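Local coordinates for group B streptococcal R4 surface protein (Streptococcus agalactiae, PDB 6S5X) that forms one Rib domain, the most N-terminal, of a repetitive surface protein tethered to the streptococcal cell wall and implicated in infection, at residues A[25-30]-A[41-46]; A[54-59]-A[76-81]; A[58-63]-A[70-75]. All blocks are in the same frame, centred on the assembly; numbering follows the deposited sequence. Where two conformers were deposited one is given.

Contact 1: residues A[25-30]-A[41-46]; sequences PKAEDS and TTVAFE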
loop_
_atom_site.group_PDB
_atom_site.type_symbol
_atom_site.label_atom_id
_atom_site.label_comp_id
_atom_site.label_asym_id
_atom_site.label_seq_id
_atom_site.Cartn_x
_atom_site.Cartn_y
_atom_site.Cartn_z
ATOM N N PRO A 25 -4.337 9.006 5.226
ATOM C CA PRO A 25 -3.990 8.514 3.895
ATOM C C PRO A 25 -4.747 7.247 3.562
ATOM O O PRO A 25 -5.132 6.478 4.451
ATOM C CB PRO A 25 -2.478 8.239 3.990
ATOM C CG PRO A 25 -2.224 7.975 5.455
ATOM C CD PRO A 25 -3.235 8.819 6.186
ATOM N N LYS A 26 -4.922 7.037 2.261
ATOM C CA LYS A 26 -5.485 5.805 1.721
ATOM C C LYS A 26 -4.368 4.908 1.178
ATOM O O LYS A 26 -3.442 5.367 0.492
ATOM C CB LYS A 26 -6.498 6.136 0.629
ATOM C CG LYS A 26 -7.674 7.017 1.079
ATOM C CD LYS A 26 -8.666 7.178 -0.080
ATOM C CE LYS A 26 -9.955 7.921 0.320
ATOM N NZ LYS A 26 -9.740 9.092 1.200
ATOM N N ALA A 27 -4.482 3.612 1.459
ATOM C CA ALA A 27 -3.462 2.674 0.997
ATOM C C ALA A 27 -3.373 2.665 -0.524
ATOM O O ALA A 27 -2.279 2.490 -1.087
ATOM C CB ALA A 27 -3.778 1.270 1.508
ATOM N N GLU A 28 -4.502 2.878 -1.207
ATOM C CA GLU A 28 -4.488 2.921 -2.669
ATOM C C GLU A 28 -3.526 3.981 -3.209
ATOM O O GLU A 28 -2.949 3.814 -4.284
ATOM C CB GLU A 28 -5.898 3.201 -3.212
ATOM C CG GLU A 28 -6.881 2.018 -3.110
ATOM C CD GLU A 28 -7.554 1.865 -1.761
ATOM O OE1 GLU A 28 -7.295 2.674 -0.858
ATOM O OE2 GLU A 28 -8.364 0.924 -1.610
ATOM N N ASP A 29 -3.344 5.078 -2.489
ATOM C CA ASP A 29 -2.487 6.158 -2.959
ATOM C C ASP A 29 -1.009 5.869 -2.705
ATOM O O ASP A 29 -0.156 6.696 -3.050
ATOM C CB ASP A 29 -2.946 7.462 -2.278
ATOM C CG ASP A 29 -4.317 7.954 -2.798
ATOM O OD1 ASP A 29 -4.671 7.666 -3.973
ATOM O OD2 ASP A 29 -5.060 8.611 -2.034
ATOM N N SER A 30 -0.702 4.743 -2.065
ATOM C CA SER A 30 0.652 4.253 -1.844
ATOM C C SER A 30 1.042 3.124 -2.798
ATOM O O SER A 30 2.073 2.486 -2.588
ATOM C CB SER A 30 0.798 3.780 -0.399
ATOM O OG SER A 30 0.809 4.883 0.502
ATOM N N THR A 41 -8.394 -7.220 -6.461
ATOM C CA THR A 41 -7.311 -7.077 -5.493
ATOM C C THR A 41 -7.638 -5.949 -4.519
ATOM O O THR A 41 -8.132 -4.892 -4.926
ATOM C CB THR A 41 -5.993 -6.761 -6.222
ATOM O OG1 THR A 41 -5.661 -7.809 -7.146
ATOM C CG2 THR A 41 -4.886 -6.606 -5.229
ATOM N N THR A 42 -7.356 -6.170 -3.230
ATOM C CA THR A 42 -7.527 -5.168 -2.183
ATOM C C THR A 42 -6.169 -4.718 -1.667
ATOM O O THR A 42 -5.185 -5.460 -1.721
ATOM C CB THR A 42 -8.353 -5.706 -1.011
ATOM O OG1 THR A 42 -7.615 -6.731 -0.336
ATOM C CG2 THR A 42 -9.671 -6.249 -1.505
ATOM N N VAL A 43 -6.129 -3.484 -1.171
ATOM C CA VAL A 43 -4.937 -2.930 -0.557
ATOM C C VAL A 43 -5.333 -2.307 0.779
ATOM O O VAL A 43 -6.428 -1.744 0.923
ATOM C CB VAL A 43 -4.235 -1.901 -1.467
ATOM C CG1 VAL A 43 -3.746 -2.545 -2.741
ATOM C CG2 VAL A 43 -5.159 -0.795 -1.784
ATOM N N ALA A 44 -4.478 -2.484 1.777
ATOM C CA ALA A 44 -4.720 -1.921 3.090
ATOM C C ALA A 44 -3.396 -1.635 3.755
ATOM O O ALA A 44 -2.411 -2.344 3.535
ATOM C CB ALA A 44 -5.549 -2.881 3.952
ATOM N N PHE A 45 -3.378 -0.616 4.607
ATOM C CA PHE A 45 -2.202 -0.450 5.449
ATOM C C PHE A 45 -2.162 -1.565 6.487
ATOM O O PHE A 45 -3.189 -1.982 7.010
ATOM C CB PHE A 45 -2.201 0.908 6.143
ATOM C CG PHE A 45 -1.871 2.041 5.231
ATOM C CD1 PHE A 45 -0.649 2.114 4.605
ATOM C CD2 PHE A 45 -2.801 3.021 4.992
ATOM C CE1 PHE A 45 -0.336 3.162 3.764
ATOM C CE2 PHE A 45 -2.497 4.089 4.163
ATOM C CZ PHE A 45 -1.268 4.145 3.540
ATOM N N GLU A 46 -0.968 -2.082 6.766
ATOM C CA GLU A 46 -0.882 -3.122 7.784
ATOM C C GLU A 46 -1.324 -2.576 9.132
ATOM O O GLU A 46 -1.961 -3.274 9.933
ATOM C CB GLU A 46 0.533 -3.673 7.860
ATOM C CG GLU A 46 0.633 -4.873 8.781
ATOM C CD GLU A 46 2.019 -5.488 8.804
ATOM O OE1 GLU A 46 2.972 -4.788 9.195
ATOM O OE2 GLU A 46 2.150 -6.673 8.428
HETATM O O HOH W 1 -8.757 -2.101 -1.407
#
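A27 and F45 make the central touch between the short 3-10 turn of 27-30 and strand 42-45. The turn lays its backbone on the aromatic ring: A27 CA sits over one face, 3.9 Å from the ring centroid of F45 and 25° off its normal, a CH-pi contact displaced toward the rim. F45 CE2 comes within 3.4 Å of A27 N. Around the edge of the same ring, near its plane, come P25 O and S30 OG, the latter 3.8 Å from F45 CZ. S30 OG has its polar partner elsewhere, a hydrogen bond with Q17 NE2.

Further apolar contacts come from A27 CB, P25 and V43. A27 CB presses against the strand backbone, 3.7 Å from A44 CA, while P25 CG approaches F45 CE2 at 4.1 Å, the two side chains crossing at about a right angle. V43 CG2 occupies the crowded position between its own backbone N and carbonyl carbon, and there it meets E28 CG at 3.6 Å.

The polar link is indirect. E28 bends at chi2 (83°), and its OE2 takes a hydrogen bond from a water at 3.1 Å; that water in turn accepts from V43 N at 3.0 Å. Within the turn, S30 N bonds to A27 O and D29 N to K26 O, and Q17 NE2 reaches K26 O from strand 17-20.

A 3-10 turn thus packs on an edge strand within the immunoglobulin-like Rib domain, where the loop after strand 17-20 covers the apolar side of strand 42-45.

Contact 2: residues A[54-59]-A[76-81]; sequences PGDKPA and TVKVVD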
loop_
_atom_site.group_PDB
_atom_site.type_symbol
_atom_site.label_atom_id
_atom_site.label_comp_id
_atom_site.label_asym_id
_atom_site.label_seq_id
_atom_site.Cartn_x
_atom_site.Cartn_y
_atom_site.Cartn_z
ATOM N N PRO A 54 4.327 15.975 12.164
ATOM C CA PRO A 54 5.056 15.858 10.902
ATOM C C PRO A 54 6.194 14.854 11.001
ATOM O O PRO A 54 6.720 14.567 12.078
ATOM C CB PRO A 54 5.581 17.280 10.664
ATOM C CG PRO A 54 5.695 17.888 12.062
ATOM C CD PRO A 54 4.565 17.273 12.841
ATOM N N GLY A 55 6.563 14.312 9.855
ATOM C CA GLY A 55 7.675 13.382 9.773
ATOM C C GLY A 55 7.471 12.379 8.663
ATOM O O GLY A 55 6.403 12.290 8.056
ATOM N N ASP A 56 8.532 11.607 8.406
ATOM C CA ASP A 56 8.495 10.488 7.466
ATOM C C ASP A 56 8.026 9.246 8.218
ATOM O O ASP A 56 8.726 8.734 9.091
ATOM C CB ASP A 56 9.870 10.260 6.841
ATOM C CG ASP A 56 10.233 11.301 5.782
ATOM O OD1 ASP A 56 9.345 12.060 5.334
ATOM O OD2 ASP A 56 11.426 11.375 5.420
ATOM N N LYS A 57 6.830 8.768 7.899
ATOM C CA LYS A 57 6.265 7.648 8.614
ATOM C C LYS A 57 6.416 6.396 7.767
ATOM O O LYS A 57 5.805 6.323 6.691
ATOM C CB LYS A 57 4.783 7.898 8.906
ATOM C CG LYS A 57 4.443 9.293 9.450
ATOM C CD LYS A 57 5.118 9.590 10.739
ATOM C CE LYS A 57 4.737 11.017 11.179
ATOM N NZ LYS A 57 4.905 11.300 12.608
ATOM N N PRO A 58 7.155 5.376 8.204
ATOM C CA PRO A 58 7.176 4.128 7.440
ATOM C C PRO A 58 5.870 3.397 7.612
ATOM O O PRO A 58 5.263 3.421 8.689
ATOM C CB PRO A 58 8.339 3.343 8.044
ATOM C CG PRO A 58 8.454 3.875 9.454
ATOM C CD PRO A 58 8.033 5.320 9.388
ATOM N N ALA A 59 5.438 2.749 6.530
ATOM C CA ALA A 59 4.186 2.022 6.517
ATOM C C ALA A 59 4.343 0.815 5.613
ATOM O O ALA A 59 5.271 0.746 4.805
ATOM C CB ALA A 59 3.037 2.901 6.040
ATOM N N THR A 76 6.640 4.988 2.443
ATOM C CA THR A 76 6.788 6.115 3.349
ATOM C C THR A 76 5.602 7.048 3.154
ATOM O O THR A 76 5.270 7.397 2.021
ATOM C CB THR A 76 8.074 6.894 3.063
ATOM O OG1 THR A 76 9.212 6.048 3.234
ATOM C CG2 THR A 76 8.175 8.063 4.029
ATOM N N VAL A 77 4.975 7.464 4.248
ATOM C CA VAL A 77 3.987 8.529 4.195
ATOM C C VAL A 77 4.618 9.759 4.821
ATOM O O VAL A 77 4.908 9.762 6.025
ATOM C CB VAL A 77 2.696 8.150 4.914
ATOM C CG1 VAL A 77 1.745 9.312 4.905
ATOM C CG2 VAL A 77 2.039 6.967 4.210
ATOM N N LYS A 78 4.833 10.802 4.021
ATOM C CA LYS A 78 5.432 12.032 4.528
ATOM C C LYS A 78 4.317 12.940 5.035
ATOM O O LYS A 78 3.376 13.244 4.296
ATOM C CB LYS A 78 6.256 12.732 3.451
ATOM C CG LYS A 78 6.965 14.010 3.952
ATOM C CD LYS A 78 7.746 14.726 2.841
ATOM C CE LYS A 78 8.422 15.983 3.377
ATOM N NZ LYS A 78 9.109 16.765 2.309
ATOM N N VAL A 79 4.386 13.311 6.310
ATOM C CA VAL A 79 3.396 14.184 6.937
ATOM C C VAL A 79 4.034 15.547 7.121
ATOM O O VAL A 79 5.131 15.655 7.682
ATOM C CB VAL A 79 2.901 13.631 8.282
ATOM C CG1 VAL A 79 1.806 14.532 8.836
ATOM C CG2 VAL A 79 2.415 12.195 8.091
ATOM N N VAL A 80 3.371 16.578 6.629
ATOM C CA VAL A 80 3.889 17.936 6.730
ATOM C C VAL A 80 2.902 18.796 7.506
ATOM O O VAL A 80 1.685 18.618 7.421
ATOM C CB VAL A 80 4.164 18.559 5.338
ATOM C CG1 VAL A 80 5.143 17.706 4.544
ATOM C CG2 VAL A 80 2.875 18.718 4.568
ATOM N N ASP A 81 3.446 19.779 8.230
ATOM C CA ASP A 81 2.637 20.814 8.864
ATOM C C ASP A 81 2.382 21.922 7.848
ATOM O O ASP A 81 3.340 22.567 7.410
ATOM C CB ASP A 81 3.380 21.351 10.087
ATOM C CG ASP A 81 2.706 22.538 10.715
ATOM O OD1 ASP A 81 1.718 23.039 10.144
ATOM O OD2 ASP A 81 3.174 22.961 11.792
#
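G55 and V79 exchange two backbone hydrogen bonds, as do K57 and V77, in the outer part of the antiparallel beta hairpin formed by strands 55-64 and 70-80 of the immunoglobulin-like Rib domain. V77 N to K57 O, at 2.8 Å, is one of these four bonds. The non-hydrogen-bonded pairs D56-K78 and P58-T76 alternate with them, and the short strand axes run at 154° to each other.

The two faces differ in character. On the one carrying K57, V77 and V79, the lysine's aliphatic part crosses V79: K57 CG is 3.8 Å from V79 CG2, and its CE also comes close to that methyl. The chain bends at chi2 (-61°), and NZ hydrogen-bonds to T53 O, just before the segment, with D50 OD2 in a long, weak ion pair. On the face of D56, T76 and K78, D56 CB touches T76 CG2 at 4.0 Å.

Farther out, V77 packs on V19, and strand 17-20 bonds through its backbone to K78 and V80, pairing with the other edge of strand 70-80. G55 has a backbone conformation, phi 149°, that residues with a CB rarely adopt, and it has no side chain to add to the face of K57, V77 and V79.

The ends of D56 and K78 are not ion-paired: D56 OD1 lies 5.6 Å from K78 NZ but rests against the extended lysine chain, 3.4 Å from K78 CG.

Contact 3: residues A[58-63]-A[70-75]; sequences PAKVVV and KDTVDV. With NA (sodium ion), chain C.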
loop_
_atom_site.group_PDB
_atom_site.type_symbol
_atom_site.label_atom_id
_atom_site.label_comp_id
_atom_site.label_asym_id
_atom_site.label_seq_id
_atom_site.Cartn_x
_atom_site.Cartn_y
_atom_site.Cartn_z
ATOM N N PRO A 58 7.155 5.376 8.204
ATOM C CA PRO A 58 7.176 4.128 7.440
ATOM C C PRO A 58 5.870 3.397 7.612
ATOM O O PRO A 58 5.263 3.421 8.689
ATOM C CB PRO A 58 8.339 3.343 8.044
ATOM C CG PRO A 58 8.454 3.875 9.454
ATOM C CD PRO A 58 8.033 5.320 9.388
ATOM N N ALA A 59 5.438 2.749 6.530
ATOM C CA ALA A 59 4.186 2.022 6.517
ATOM C C ALA A 59 4.343 0.815 5.613
ATOM O O ALA A 59 5.271 0.746 4.805
ATOM C CB ALA A 59 3.037 2.901 6.040
ATOM N N LYS A 60 3.417 -0.134 5.743
ATOM C CA LYS A 60 3.404 -1.307 4.875
ATOM C C LYS A 60 2.022 -1.440 4.259
ATOM O O LYS A 60 1.016 -1.359 4.975
ATOM C CB LYS A 60 3.767 -2.582 5.649
ATOM C CG LYS A 60 5.181 -2.616 6.226
ATOM C CD LYS A 60 5.442 -3.943 6.931
ATOM C CE LYS A 60 5.409 -5.126 5.966
ATOM N NZ LYS A 60 6.485 -5.045 4.928
ATOM N N VAL A 61 1.960 -1.618 2.942
ATOM C CA VAL A 61 0.696 -1.889 2.261
ATOM C C VAL A 61 0.619 -3.394 2.006
ATOM O O VAL A 61 1.537 -3.985 1.424
ATOM C CB VAL A 61 0.562 -1.095 0.955
ATOM C CG1 VAL A 61 -0.727 -1.438 0.267
ATOM C CG2 VAL A 61 0.627 0.399 1.222
ATOM N N VAL A 62 -0.454 -4.003 2.487
ATOM C CA VAL A 62 -0.758 -5.405 2.234
ATOM C C VAL A 62 -1.697 -5.481 1.038
ATOM O O VAL A 62 -2.784 -4.894 1.042
ATOM C CB VAL A 62 -1.379 -6.081 3.463
ATOM C CG1 VAL A 62 -1.658 -7.533 3.149
ATOM C CG2 VAL A 62 -0.452 -5.981 4.636
ATOM N N VAL A 63 -1.256 -6.190 0.021
ATOM C CA VAL A 63 -1.962 -6.367 -1.241
ATOM C C VAL A 63 -2.498 -7.788 -1.238
ATOM O O VAL A 63 -1.717 -8.745 -1.194
ATOM C CB VAL A 63 -1.030 -6.137 -2.436
ATOM C CG1 VAL A 63 -1.776 -6.307 -3.765
ATOM C CG2 VAL A 63 -0.366 -4.796 -2.353
ATOM N N LYS A 70 -0.830 -12.969 -1.175
ATOM C CA LYS A 70 -0.576 -11.596 -0.755
ATOM C C LYS A 70 0.838 -11.173 -1.132
ATOM O O LYS A 70 1.751 -11.999 -1.258
ATOM C CB LYS A 70 -0.779 -11.405 0.767
ATOM C CG LYS A 70 -2.141 -11.815 1.315
ATOM C CD LYS A 70 -2.281 -11.575 2.838
ATOM C CE LYS A 70 -3.520 -12.297 3.393
ATOM N NZ LYS A 70 -4.140 -11.701 4.611
ATOM N N ASP A 71 0.990 -9.863 -1.347
ATOM C CA ASP A 71 2.277 -9.180 -1.451
ATOM C C ASP A 71 2.257 -8.046 -0.438
ATOM O O ASP A 71 1.197 -7.533 -0.077
ATOM C CB ASP A 71 2.517 -8.602 -2.863
ATOM C CG ASP A 71 3.051 -9.647 -3.878
ATOM O OD1 ASP A 71 3.993 -10.370 -3.507
ATOM O OD2 ASP A 71 2.589 -9.703 -5.058
ATOM N N THR A 72 3.434 -7.683 0.034
ATOM C CA THR A 72 3.586 -6.485 0.836
ATOM C C THR A 72 4.472 -5.500 0.094
ATOM O O THR A 72 5.299 -5.866 -0.752
ATOM C CB THR A 72 4.182 -6.793 2.195
ATOM O OG1 THR A 72 5.493 -7.323 2.008
ATOM C CG2 THR A 72 3.301 -7.809 2.950
ATOM N N VAL A 73 4.286 -4.232 0.416
ATOM C CA VAL A 73 5.138 -3.186 -0.114
ATOM C C VAL A 73 5.481 -2.266 1.043
ATOM O O VAL A 73 4.594 -1.911 1.828
ATOM C CB VAL A 73 4.428 -2.414 -1.243
ATOM C CG1 VAL A 73 5.342 -1.404 -1.862
ATOM C CG2 VAL A 73 3.877 -3.420 -2.295
ATOM N N ASP A 74 6.768 -1.957 1.198
ATOM C CA ASP A 74 7.214 -0.971 2.174
ATOM C C ASP A 74 7.130 0.414 1.545
ATOM O O ASP A 74 7.684 0.640 0.465
ATOM C CB ASP A 74 8.656 -1.247 2.618
ATOM C CG ASP A 74 8.783 -2.509 3.453
ATOM O OD1 ASP A 74 7.937 -2.721 4.346
ATOM O OD2 ASP A 74 9.709 -3.303 3.188
ATOM N N VAL A 75 6.484 1.357 2.227
ATOM C CA VAL A 75 6.358 2.718 1.716
ATOM C C VAL A 75 6.609 3.724 2.836
ATOM O O VAL A 75 6.775 3.379 4.002
ATOM C CB VAL A 75 4.974 2.997 1.080
ATOM C CG1 VAL A 75 4.669 1.969 0.003
ATOM C CG2 VAL A 75 3.894 2.994 2.123
HETATM NA NA NA C . 4.374 -10.657 -6.214
HETATM O O HOH W 2 7.524 -0.168 6.270
HETATM O O HOH W 3 6.214 -9.256 -5.998
HETATM O O HOH W 4 5.591 -12.485 -5.414
#
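K60 lies alongside D74, both side chains pointing the same way, and its aliphatic chain overlaps the carboxylate: K60 CG is 3.3 Å from D74 OD1. Bends at chi3 (64°) and chi4 (63°) fold the lysine back, and NZ meets that same oxygen in a 2.8 Å salt bridge. The ammonium approaches D74 OD1 on the syn side, 33° out of the carboxylate plane. A water donates to both D74 OD1 and A59 O, giving D74 OD1 a second donor besides K60 NZ.

On the opposite face A59, V61, V63, V73 and V75 form an apolar layer. V75 CG2 lies 4.0 Å from A59 CB and also touches V61 CG2. Farther along this face, D71 turns to the sodium ion and chelates it through both carboxylate oxygens, OD2 at 2.3 Å and OD1 more distantly at 2.8 Å. Two waters and the carbonyl oxygens of A7 and N10 complete the ligands seen. D71 OD2 also hydrogen-bonds with Y65 OH, a second-shell contact that probably helps position the carboxylate.

The backbones are stitched by six N-H...O bonds, two each for A59-V75, V61-V73 and V63-D71. CA-H...O contacts fall between them, such as K60 CA to V73 O at 3.3 Å.

This inner part of the hairpin is central in the sheet: A44 of strand 42-45 and E46 just after it bond through their backbones to V62 and K60 of strand 55-64, while V43, F45 and the S30 side chain of the 3-10 turn rest on its valine face.

From the N terminus, the chain lays down strand 17-20 and then the loop that contact 1 closes by setting 25-30 on strand 42-45. Only after that does strand 55-64 begin, so contact 1 precedes the other two in series. Contacts 2 and 3 share P58 and A59 and are successive parts of one hairpin: 58-63 with 70-75 closes the shorter loop, and 54-59 with 76-81 encloses it. F45 packs on A59, and P25 on V77, joining contact 1 to contact 2. Backbone bonds from A44 and E46 to V62 and K60 tie contact 1 to contact 3, joining edge strand and hairpin in one sheet, on which the loop packs.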